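PDB 5UJC: MMACHC-like protein from Caenorhabditis elegans, which binds cobalamin and probably catalyses flavin-dependent reductive decyanation of cyanocobalamin and glutathione-dependent dealkylation of alkylcobalamins. Local coordinates for residues 8-19 and 52-60; 28-39 and 132-143. All coordinates share one frame; numbering follows the deposited sequence.

Contact 1. Residues 8-19 and 52-60; sequences AESIKRVVDQKL and STMALLILS
Met54 of strand 53-60 lays its thioether against Ala8 and Ile11 of the helix. Its SD lies 3.7 Å from Ala8 CB, and its CE sits 3.6 Å from Ile11 CG2. The Met54 chain is extended, with CG anti to the backbone N (chi1 177°), which carries the methyl across to the helix, alongside Ile11 and against its direction. Leu56 comes next and splits its two methyls. Leu56 CD1 packs on Val15 CG2 at 3.9 Å, while Leu56 CD2 lies 3.9 Å from Lys12 CG, on the aliphatic part of that side chain. Ile58 presents CD1 to Val15 CG1 tip to tip at 4.1 Å. The same CD1 meets Leu19 CD1 at 3.8 Å, Leu19 lying roughly perpendicular to Ile58. No hydrogen bond joins the segments. The Lys12 chain bends at its end, and NZ forms a salt bridge with Asp16 OD2 at 2.9 Å. Ser27 bonds to both of these charged side chains. Helix 8-18 runs nearly parallel to strand 53-60, at 19°, along one face of the antiparallel sheet. Ile11 also touches Phe192 of strand 185-196 and Leu109 of helix 93-109, and Leu56 touches Met29 of strand 25-31.

Contact 2. Residues 28-39 and 132-143; sequences HMFKIGSYNEAV and ILMQTCGHVAGA
Tyr35 has CG anti to its own N (chi1 177°), which swings the ring across to the start of helix 134-140. Phe30 instead holds CG between its N and carbonyl carbon, and its ring tip reaches Cys137. The Tyr35 hydroxyl accepts a hydrogen bond from Leu133 N, 2.9 Å from N to OH, with an N-H...O angle of 160°. Ile132 CG1 lies 3.7 Å from the same OH. Val39 CG1 sits over one face of the Tyr35 ring, offset toward the rim. Cys137 SG approaches both rings obliquely, 3.6 Å from Tyr35 CD1 and 3.7 Å from Phe30 CZ. These are sulfur-aromatic contacts. Ala38 CB meets Thr136 CG2 at 3.7 Å and also touches Val140.

Beyond the C-terminal end of helix 134-140, Ala143 CB stands almost exactly over the centre of the His28 ring, a CH-pi contact at 3.5 Å to the centroid. His28 NE2 bonds to Glu26, and one water bridges ND1 to Ala141 O. A second water donates to both Ala141 O and Met29 O. The helix closes with a Schellman motif, with Gly142 at positive phi.

The two helices cross at 120°. Together they form part of the wall of the cobalamin pocket. Ile132 O, Met134 N, Gln135 NE2 and Val39 O all bond to the co-methylcobalamin, and Tyr35 links the two parts of this wall. The arrangement is one part of the cobalamin pocket of this MMACHC-family protein.

How the contacts relate
The chain starts in helix 5-18, turns into strand 25-31, continues through helix 32-39 and returns in strand 53-60. Contact 1 closes this first loop by bringing 52-60 back to 8-19. Contact 2 closes a longer one, from 28-39 to 132-143, which takes in the helices between residues 62 and 109. The two loops cross, because 28-39 lies within the first and 52-60 within the second. They meet in the sheet, where neighbouring strands pair through Leu57 N to His28 O and Ala55 N to Phe30 O. Leu57 also packs on Gly138. Contact 1 thus ties the N-terminal helix to the sheet, and contact 2 ties the sheet's edge strand to the cobalamin pocket.

Contact 1. Residues 8-19 and 52-60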
loop_
_atom_site.group_PDB
_atom_site.type_symbol
_atom_site.label_atom_id
_atom_site.label_comp_id
_atom_site.label_asym_id
_atom_site.label_seq_id
_atom_site.Cartn_x
_atom_site.Cartn_y
_atom_site.Cartn_z
ATOM N N ALA A 8 -4.773 -15.799 -16.188
ATOM C CA ALA A 8 -4.826 -14.803 -15.116
ATOM C C ALA A 8 -4.417 -15.412 -13.764
ATOM O O ALA A 8 -3.674 -14.801 -13.008
ATOM C CB ALA A 8 -6.219 -14.189 -15.019
ATOM N N GLU A 9 -4.923 -16.616 -13.468
ATOM C CA GLU A 9 -4.573 -17.308 -12.228
ATOM C C GLU A 9 -3.083 -17.680 -12.177
ATOM O O GLU A 9 -2.447 -17.527 -11.144
ATOM C CB GLU A 9 -5.483 -18.541 -12.008
ATOM C CG GLU A 9 -6.865 -18.134 -11.533
ATOM C CD GLU A 9 -7.874 -19.259 -11.518
ATOM O OE1 GLU A 9 -7.491 -20.434 -11.730
ATOM O OE2 GLU A 9 -9.076 -18.962 -11.292
ATOM N N SER A 10 -2.508 -18.049 -13.329
ATOM C CA SER A 10 -1.059 -18.376 -13.405
ATOM C C SER A 10 -0.207 -17.130 -13.184
ATOM O O SER A 10 0.827 -17.184 -12.522
ATOM C CB SER A 10 -0.708 -19.023 -14.760
ATOM O OG SER A 10 -1.320 -20.304 -14.905
ATOM N N ILE A 11 -0.666 -16.002 -13.710
ATOM C CA ILE A 11 0.001 -14.731 -13.478
ATOM C C ILE A 11 -0.010 -14.385 -11.986
ATOM O O ILE A 11 1.040 -14.074 -11.392
ATOM C CB ILE A 11 -0.653 -13.602 -14.289
ATOM C CG1 ILE A 11 -0.317 -13.773 -15.763
ATOM C CG2 ILE A 11 -0.203 -12.236 -13.792
ATOM C CD1 ILE A 11 -1.195 -12.926 -16.685
ATOM N N LYS A 12 -1.186 -14.445 -11.374
ATOM C CA LYS A 12 -1.289 -14.124 -9.963
ATOM C C LYS A 12 -0.439 -15.096 -9.131
ATOM O O LYS A 12 0.186 -14.693 -8.139
ATOM C CB LYS A 12 -2.739 -14.133 -9.499
ATOM C CG LYS A 12 -2.908 -13.622 -8.069
ATOM C CD LYS A 12 -4.367 -13.501 -7.696
ATOM C CE LYS A 12 -4.590 -12.707 -6.423
ATOM N NZ LYS A 12 -4.010 -13.340 -5.222
ATOM N N ARG A 13 -0.372 -16.364 -9.559
ATOM C CA ARG A 13 0.381 -17.368 -8.810
ATOM C C ARG A 13 1.874 -17.027 -8.766
ATOM O O ARG A 13 2.496 -17.148 -7.731
ATOM C CB ARG A 13 0.181 -18.760 -9.401
ATOM C CG ARG A 13 0.587 -19.895 -8.457
ATOM C CD ARG A 13 -0.318 -19.967 -7.209
ATOM N NE ARG A 13 -1.724 -20.127 -7.574
ATOM C CZ ARG A 13 -2.323 -21.292 -7.847
ATOM N NH1 ARG A 13 -1.663 -22.463 -7.721
ATOM N NH2 ARG A 13 -3.594 -21.296 -8.204
ATOM N N VAL A 14 2.439 -16.570 -9.879
ATOM C CA VAL A 14 3.875 -16.198 -9.879
ATOM C C VAL A 14 4.122 -15.012 -8.942
ATOM O O VAL A 14 5.082 -14.985 -8.194
ATOM C CB VAL A 14 4.382 -15.822 -11.272
ATOM C CG1 VAL A 14 5.832 -15.341 -11.196
ATOM C CG2 VAL A 14 4.275 -16.989 -12.168
ATOM N N VAL A 15 3.238 -14.020 -9.002
ATOM C CA VAL A 15 3.353 -12.862 -8.127
ATOM C C VAL A 15 3.323 -13.308 -6.665
ATOM O O VAL A 15 4.156 -12.863 -5.841
ATOM C CB VAL A 15 2.253 -11.821 -8.436
ATOM C CG1 VAL A 15 2.296 -10.665 -7.440
ATOM C CG2 VAL A 15 2.416 -11.300 -9.868
ATOM N N ASP A 16 2.388 -14.197 -6.346
ATOM C CA ASP A 16 2.197 -14.649 -4.968
ATOM C C ASP A 16 3.305 -15.616 -4.497
ATOM O O ASP A 16 3.591 -15.707 -3.301
ATOM C CB ASP A 16 0.828 -15.293 -4.819
ATOM C CG ASP A 16 -0.302 -14.270 -4.890
ATOM O OD1 ASP A 16 -0.028 -13.047 -4.707
ATOM O OD2 ASP A 16 -1.463 -14.680 -5.072
ATOM N N GLN A 17 3.983 -16.254 -5.446
ATOM C CA GLN A 17 5.165 -17.057 -5.113
ATOM C C GLN A 17 6.353 -16.194 -4.741
ATOM O O GLN A 17 7.089 -16.518 -3.808
ATOM C CB GLN A 17 5.532 -17.979 -6.274
ATOM C CG GLN A 17 4.578 -19.126 -6.461
ATOM C CD GLN A 17 4.736 -19.833 -7.802
ATOM O OE1 GLN A 17 5.423 -19.348 -8.721
ATOM N NE2 GLN A 17 4.105 -20.968 -7.920
ATOM N N LYS A 18 6.547 -15.092 -5.472
ATOM C CA LYS A 18 7.768 -14.279 -5.318
ATOM C C LYS A 18 7.595 -13.129 -4.332
ATOM O O LYS A 18 8.559 -12.686 -3.748
ATOM C CB LYS A 18 8.204 -13.723 -6.650
ATOM C CG LYS A 18 8.577 -14.781 -7.685
ATOM C CD LYS A 18 9.500 -15.876 -7.136
ATOM C CE LYS A 18 10.870 -15.330 -6.763
ATOM N NZ LYS A 18 11.798 -16.409 -6.319
ATOM N N LEU A 19 6.359 -12.668 -4.149
ATOM C CA LEU A 19 6.020 -11.654 -3.109
ATOM C C LEU A 19 5.050 -12.331 -2.168
ATOM O O LEU A 19 3.841 -12.291 -2.366
ATOM C CB LEU A 19 5.412 -10.417 -3.735
ATOM C CG LEU A 19 6.281 -9.692 -4.768
ATOM C CD1 LEU A 19 5.453 -8.616 -5.444
ATOM C CD2 LEU A 19 7.538 -9.070 -4.138
ATOM N N SER A 52 -12.122 -4.722 -19.346
ATOM C CA SER A 52 -11.884 -6.064 -18.842
ATOM C C SER A 52 -10.384 -6.368 -18.578
ATOM O O SER A 52 -10.042 -7.476 -18.209
ATOM C CB SER A 52 -12.459 -7.087 -19.801
ATOM O OG SER A 52 -11.764 -7.067 -21.037
ATOM N N THR A 53 -9.504 -5.382 -18.784
ATOM C CA THR A 53 -8.075 -5.570 -18.587
ATOM C C THR A 53 -7.786 -5.995 -17.140
ATOM O O THR A 53 -8.269 -5.368 -16.190
ATOM C CB THR A 53 -7.312 -4.274 -18.897
ATOM O OG1 THR A 53 -7.573 -3.881 -20.244
ATOM C CG2 THR A 53 -5.811 -4.436 -18.717
ATOM N N MET A 54 -6.995 -7.052 -16.995
ATOM C CA MET A 54 -6.579 -7.548 -15.688
ATOM C C MET A 54 -5.568 -6.625 -15.008
ATOM O O MET A 54 -4.602 -6.174 -15.638
ATOM C CB MET A 54 -5.943 -8.926 -15.854
ATOM C CG MET A 54 -5.407 -9.531 -14.571
ATOM S SD MET A 54 -4.409 -11.000 -14.891
ATOM C CE MET A 54 -3.674 -11.290 -13.282
ATOM N N ALA A 55 -5.797 -6.377 -13.720
ATOM C CA ALA A 55 -4.821 -5.722 -12.856
ATOM C C ALA A 55 -4.672 -6.504 -11.556
ATOM O O ALA A 55 -5.614 -7.179 -11.105
ATOM C CB ALA A 55 -5.247 -4.296 -12.564
ATOM N N LEU A 56 -3.492 -6.357 -10.936
ATOM C CA LEU A 56 -3.210 -6.896 -9.597
ATOM C C LEU A 56 -2.746 -5.785 -8.693
ATOM O O LEU A 56 -1.770 -5.105 -8.986
ATOM C CB LEU A 56 -2.135 -7.989 -9.631
ATOM C CG LEU A 56 -2.534 -9.315 -10.252
ATOM C CD1 LEU A 56 -1.287 -10.198 -10.359
ATOM C CD2 LEU A 56 -3.588 -10.009 -9.407
ATOM N N LEU A 57 -3.438 -5.638 -7.578
ATOM C CA LEU A 57 -3.031 -4.745 -6.512
ATOM C C LEU A 57 -2.159 -5.516 -5.525
ATOM O O LEU A 57 -2.599 -6.506 -4.975
ATOM C CB LEU A 57 -4.281 -4.212 -5.805
ATOM C CG LEU A 57 -4.063 -3.366 -4.556
ATOM C CD1 LEU A 57 -3.323 -2.079 -4.888
ATOM C CD2 LEU A 57 -5.382 -3.084 -3.862
ATOM N N ILE A 58 -0.981 -4.968 -5.235
ATOM C CA ILE A 58 -0.042 -5.549 -4.278
ATOM C C ILE A 58 0.005 -4.631 -3.059
ATOM O O ILE A 58 0.219 -3.408 -3.190
ATOM C CB ILE A 58 1.380 -5.677 -4.871
ATOM C CG1 ILE A 58 1.358 -6.598 -6.132
ATOM C CG2 ILE A 58 2.320 -6.197 -3.818
ATOM C CD1 ILE A 58 2.639 -6.599 -6.952
ATOM N N LEU A 59 -0.261 -5.199 -1.891
ATOM C CA LEU A 59 -0.138 -4.451 -0.646
ATOM C C LEU A 59 0.826 -5.130 0.288
ATOM O O LEU A 59 1.138 -6.334 0.121
ATOM C CB LEU A 59 -1.483 -4.211 -0.013
ATOM C CG LEU A 59 -2.344 -5.344 0.411
ATOM C CD1 LEU A 59 -1.894 -5.862 1.767
ATOM C CD2 LEU A 59 -3.820 -4.912 0.496
ATOM N N SER A 60 1.378 -4.354 1.206
ATOM C CA SER A 60 2.254 -4.891 2.247
ATOM C C SER A 60 1.536 -4.972 3.576
ATOM O O SER A 60 0.731 -4.109 3.917
ATOM C CB SER A 60 3.510 -4.027 2.371
ATOM O OG SER A 60 3.205 -2.670 2.607
#

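Contact 2. Residues 28-39 and 132-143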
loop_
_atom_site.group_PDB
_atom_site.type_symbol
_atom_site.label_atom_id
_atom_site.label_comp_id
_atom_site.label_asym_id
_atom_site.label_seq_id
_atom_site.Cartn_x
_atom_site.Cartn_y
_atom_site.Cartn_z
ATOM N N HIS A 28 -4.344 -8.761 -4.950
ATOM C CA HIS A 28 -5.777 -8.783 -5.178
ATOM C C HIS A 28 -6.062 -8.405 -6.638
ATOM O O HIS A 28 -5.589 -7.376 -7.124
ATOM C CB HIS A 28 -6.468 -7.771 -4.258
ATOM C CG HIS A 28 -6.219 -8.020 -2.811
ATOM N ND1 HIS A 28 -7.116 -8.663 -2.012
ATOM C CD2 HIS A 28 -5.159 -7.722 -2.026
ATOM C CE1 HIS A 28 -6.630 -8.740 -0.784
ATOM N NE2 HIS A 28 -5.428 -8.205 -0.780
ATOM N N MET A 29 -6.836 -9.232 -7.329
ATOM C CA MET A 29 -7.127 -9.028 -8.732
ATOM C C MET A 29 -8.313 -8.082 -8.904
ATOM O O MET A 29 -9.288 -8.133 -8.131
ATOM C CB MET A 29 -7.397 -10.366 -9.411
ATOM C CG MET A 29 -7.420 -10.286 -10.928
ATOM S SD MET A 29 -7.358 -11.846 -11.781
ATOM C CE MET A 29 -8.923 -12.508 -11.411
ATOM N N PHE A 30 -8.258 -7.244 -9.941
ATOM C CA PHE A 30 -9.408 -6.439 -10.310
ATOM C C PHE A 30 -9.373 -6.064 -11.767
ATOM O O PHE A 30 -8.375 -6.290 -12.443
ATOM C CB PHE A 30 -9.513 -5.188 -9.426
ATOM C CG PHE A 30 -8.386 -4.183 -9.612
ATOM C CD1 PHE A 30 -7.141 -4.381 -9.018
ATOM C CD2 PHE A 30 -8.597 -3.012 -10.324
ATOM C CE1 PHE A 30 -6.126 -3.447 -9.179
ATOM C CE2 PHE A 30 -7.602 -2.073 -10.459
ATOM C CZ PHE A 30 -6.369 -2.276 -9.872
ATOM N N LYS A 31 -10.502 -5.555 -12.268
ATOM C CA LYS A 31 -10.604 -5.140 -13.654
ATOM C C LYS A 31 -10.371 -3.631 -13.730
ATOM O O LYS A 31 -10.904 -2.883 -12.934
ATOM C CB LYS A 31 -11.992 -5.479 -14.216
ATOM C CG LYS A 31 -12.310 -6.961 -14.219
ATOM C CD LYS A 31 -13.708 -7.236 -14.752
ATOM C CE LYS A 31 -14.801 -6.750 -13.800
ATOM N NZ LYS A 31 -16.062 -7.513 -13.996
ATOM N N ILE A 32 -9.674 -3.174 -14.753
ATOM C CA ILE A 32 -9.449 -1.753 -14.906
ATOM C C ILE A 32 -10.790 -0.998 -14.989
ATOM O O ILE A 32 -10.915 0.098 -14.450
ATOM C CB ILE A 32 -8.571 -1.438 -16.151
ATOM C CG1 ILE A 32 -7.128 -1.922 -15.941
ATOM C CG2 ILE A 32 -8.596 0.054 -16.478
ATOM C CD1 ILE A 32 -6.392 -1.244 -14.804
ATOM N N GLY A 33 -11.797 -1.597 -15.635
ATOM C CA GLY A 33 -13.113 -0.950 -15.737
ATOM C C GLY A 33 -13.732 -0.623 -14.376
ATOM O O GLY A 33 -14.438 0.394 -14.222
ATOM N N SER A 34 -13.478 -1.471 -13.385
ATOM C CA SER A 34 -13.996 -1.228 -12.041
ATOM C C SER A 34 -13.357 0.001 -11.431
ATOM O O SER A 34 -14.023 0.802 -10.786
ATOM C CB SER A 34 -13.761 -2.426 -11.154
ATOM O OG SER A 34 -14.435 -3.569 -11.663
ATOM N N TYR A 35 -12.064 0.164 -11.656
ATOM C CA TYR A 35 -11.370 1.355 -11.210
ATOM C C TYR A 35 -11.883 2.614 -11.935
ATOM O O TYR A 35 -12.177 3.635 -11.302
ATOM C CB TYR A 35 -9.860 1.198 -11.432
ATOM C CG TYR A 35 -9.052 2.421 -11.059
ATOM C CD1 TYR A 35 -8.603 2.617 -9.757
ATOM C CD2 TYR A 35 -8.736 3.390 -12.017
ATOM C CE1 TYR A 35 -7.869 3.716 -9.418
ATOM C CE2 TYR A 35 -7.971 4.483 -11.694
ATOM C CZ TYR A 35 -7.547 4.655 -10.389
ATOM O OH TYR A 35 -6.786 5.753 -10.029
ATOM N N ASN A 36 -11.984 2.535 -13.244
ATOM C CA ASN A 36 -12.417 3.691 -14.025
ATOM C C ASN A 36 -13.837 4.117 -13.684
ATOM O O ASN A 36 -14.144 5.306 -13.687
ATOM C CB ASN A 36 -12.275 3.417 -15.506
ATOM C CG ASN A 36 -10.833 3.476 -15.979
ATOM O OD1 ASN A 36 -9.957 3.999 -15.283
ATOM N ND2 ASN A 36 -10.588 2.982 -17.189
ATOM N N GLU A 37 -14.713 3.142 -13.418
ATOM C CA GLU A 37 -16.090 3.448 -12.978
ATOM C C GLU A 37 -16.076 4.230 -11.653
ATOM O O GLU A 37 -16.849 5.173 -11.470
ATOM C CB GLU A 37 -16.930 2.147 -12.848
ATOM C CG GLU A 37 -18.351 2.340 -12.292
ATOM C CD GLU A 37 -19.059 1.018 -11.965
ATOM O OE1 GLU A 37 -18.367 -0.011 -11.705
ATOM O OE2 GLU A 37 -20.309 1.011 -11.948
ATOM N N ALA A 38 -15.168 3.854 -10.746
ATOM C CA ALA A 38 -15.114 4.466 -9.446
ATOM C C ALA A 38 -14.527 5.912 -9.506
ATOM O O ALA A 38 -15.085 6.830 -8.898
ATOM C CB ALA A 38 -14.310 3.616 -8.491
ATOM N N VAL A 39 -13.402 6.092 -10.200
ATOM C CA VAL A 39 -12.799 7.431 -10.279
ATOM C C VAL A 39 -13.546 8.349 -11.192
ATOM O O VAL A 39 -13.463 9.576 -11.042
ATOM C CB VAL A 39 -11.287 7.420 -10.662
ATOM C CG1 VAL A 39 -10.478 6.650 -9.628
ATOM C CG2 VAL A 39 -11.034 6.854 -12.056
ATOM N N ILE A 132 -2.004 6.396 -10.007
ATOM C CA ILE A 132 -3.107 5.511 -9.671
ATOM C C ILE A 132 -3.487 5.690 -8.218
ATOM O O ILE A 132 -2.614 5.922 -7.359
ATOM C CB ILE A 132 -2.789 4.045 -10.018
ATOM C CG1 ILE A 132 -4.086 3.207 -10.038
ATOM C CG2 ILE A 132 -1.752 3.461 -9.070
ATOM C CD1 ILE A 132 -3.914 1.877 -10.709
ATOM N N LEU A 133 -4.796 5.683 -7.948
ATOM C CA LEU A 133 -5.308 5.967 -6.608
ATOM C C LEU A 133 -5.521 4.665 -5.869
ATOM O O LEU A 133 -6.456 3.906 -6.150
ATOM C CB LEU A 133 -6.602 6.796 -6.695
ATOM C CG LEU A 133 -6.393 8.195 -7.283
ATOM C CD1 LEU A 133 -7.703 8.910 -7.351
ATOM C CD2 LEU A 133 -5.369 8.998 -6.476
ATOM N N MET A 134 -4.604 4.373 -4.964
ATOM C CA MET A 134 -4.523 3.047 -4.352
ATOM C C MET A 134 -5.691 2.678 -3.461
ATOM O O MET A 134 -6.114 1.519 -3.425
ATOM C CB MET A 134 -3.233 2.933 -3.550
ATOM C CG MET A 134 -2.017 2.897 -4.380
ATOM S SD MET A 134 -1.976 1.454 -5.436
ATOM C CE MET A 134 -0.353 1.599 -6.134
ATOM N N GLN A 135 -6.236 3.657 -2.744
ATOM C CA GLN A 135 -7.384 3.363 -1.871
ATOM C C GLN A 135 -8.611 3.005 -2.688
ATOM O O GLN A 135 -9.395 2.131 -2.310
ATOM C CB GLN A 135 -7.667 4.527 -0.920
ATOM C CG GLN A 135 -6.494 4.791 0.013
ATOM C CD GLN A 135 -6.485 6.193 0.535
ATOM O OE1 GLN A 135 -6.515 7.158 -0.239
ATOM N NE2 GLN A 135 -6.466 6.335 1.861
ATOM N N THR A 136 -8.751 3.631 -3.850
ATOM C CA THR A 136 -9.836 3.264 -4.765
ATOM C C THR A 136 -9.615 1.842 -5.313
ATOM O O THR A 136 -10.542 1.033 -5.315
ATOM C CB THR A 136 -9.970 4.287 -5.895
ATOM O OG1 THR A 136 -10.397 5.546 -5.344
ATOM C CG2 THR A 136 -10.984 3.848 -6.926
ATOM N N CYS A 137 -8.374 1.522 -5.717
ATOM C CA CYS A 137 -8.076 0.152 -6.133
ATOM C C CYS A 137 -8.428 -0.846 -5.027
ATOM O O CYS A 137 -8.988 -1.886 -5.284
ATOM C CB CYS A 137 -6.594 -0.035 -6.501
ATOM S SG CYS A 137 -6.062 0.865 -7.948
ATOM N N GLY A 138 -8.034 -0.535 -3.802
ATOM C CA GLY A 138 -8.271 -1.443 -2.696
ATOM C C GLY A 138 -9.731 -1.715 -2.456
ATOM O O GLY A 138 -10.131 -2.855 -2.098
ATOM N N HIS A 139 -10.549 -0.690 -2.645
ATOM C CA HIS A 139 -11.984 -0.840 -2.429
ATOM C C HIS A 139 -12.630 -1.673 -3.563
ATOM O O HIS A 139 -13.355 -2.650 -3.303
ATOM C CB HIS A 139 -12.630 0.536 -2.330
ATOM C CG HIS A 139 -14.029 0.517 -1.795
ATOM N ND1 HIS A 139 -14.310 0.671 -0.461
ATOM C CD2 HIS A 139 -15.217 0.350 -2.416
ATOM C CE1 HIS A 139 -15.616 0.619 -0.279
ATOM N NE2 HIS A 139 -16.190 0.422 -1.453
ATOM N N VAL A 140 -12.324 -1.328 -4.820
ATOM C CA VAL A 140 -12.931 -2.038 -5.912
ATOM C C VAL A 140 -12.427 -3.479 -6.026
ATOM O O VAL A 140 -13.154 -4.356 -6.514
ATOM C CB VAL A 140 -12.819 -1.301 -7.262
ATOM C CG1 VAL A 140 -13.416 0.112 -7.165
ATOM C CG2 VAL A 140 -11.405 -1.285 -7.803
ATOM N N ALA A 141 -11.221 -3.738 -5.509
ATOM C CA ALA A 141 -10.674 -5.117 -5.493
ATOM C C ALA A 141 -11.149 -5.920 -4.285
ATOM O O ALA A 141 -10.863 -7.106 -4.181
ATOM C CB ALA A 141 -9.177 -5.091 -5.527
ATOM N N GLY A 142 -11.823 -5.255 -3.347
ATOM C CA GLY A 142 -12.313 -5.911 -2.123
ATOM C C GLY A 142 -11.264 -6.088 -1.043
ATOM O O GLY A 142 -11.503 -6.794 -0.069
ATOM N N ALA A 143 -10.088 -5.502 -1.231
ATOM C CA ALA A 143 -8.973 -5.685 -0.285
ATOM C C ALA A 143 -9.143 -4.948 1.020
ATOM O O ALA A 143 -8.761 -5.452 2.076
ATOM C CB ALA A 143 -7.655 -5.284 -0.927
HETATM O O HOH W 1 -9.830 -8.985 -2.288
HETATM O O HOH W 2 -10.388 -9.106 -5.952
#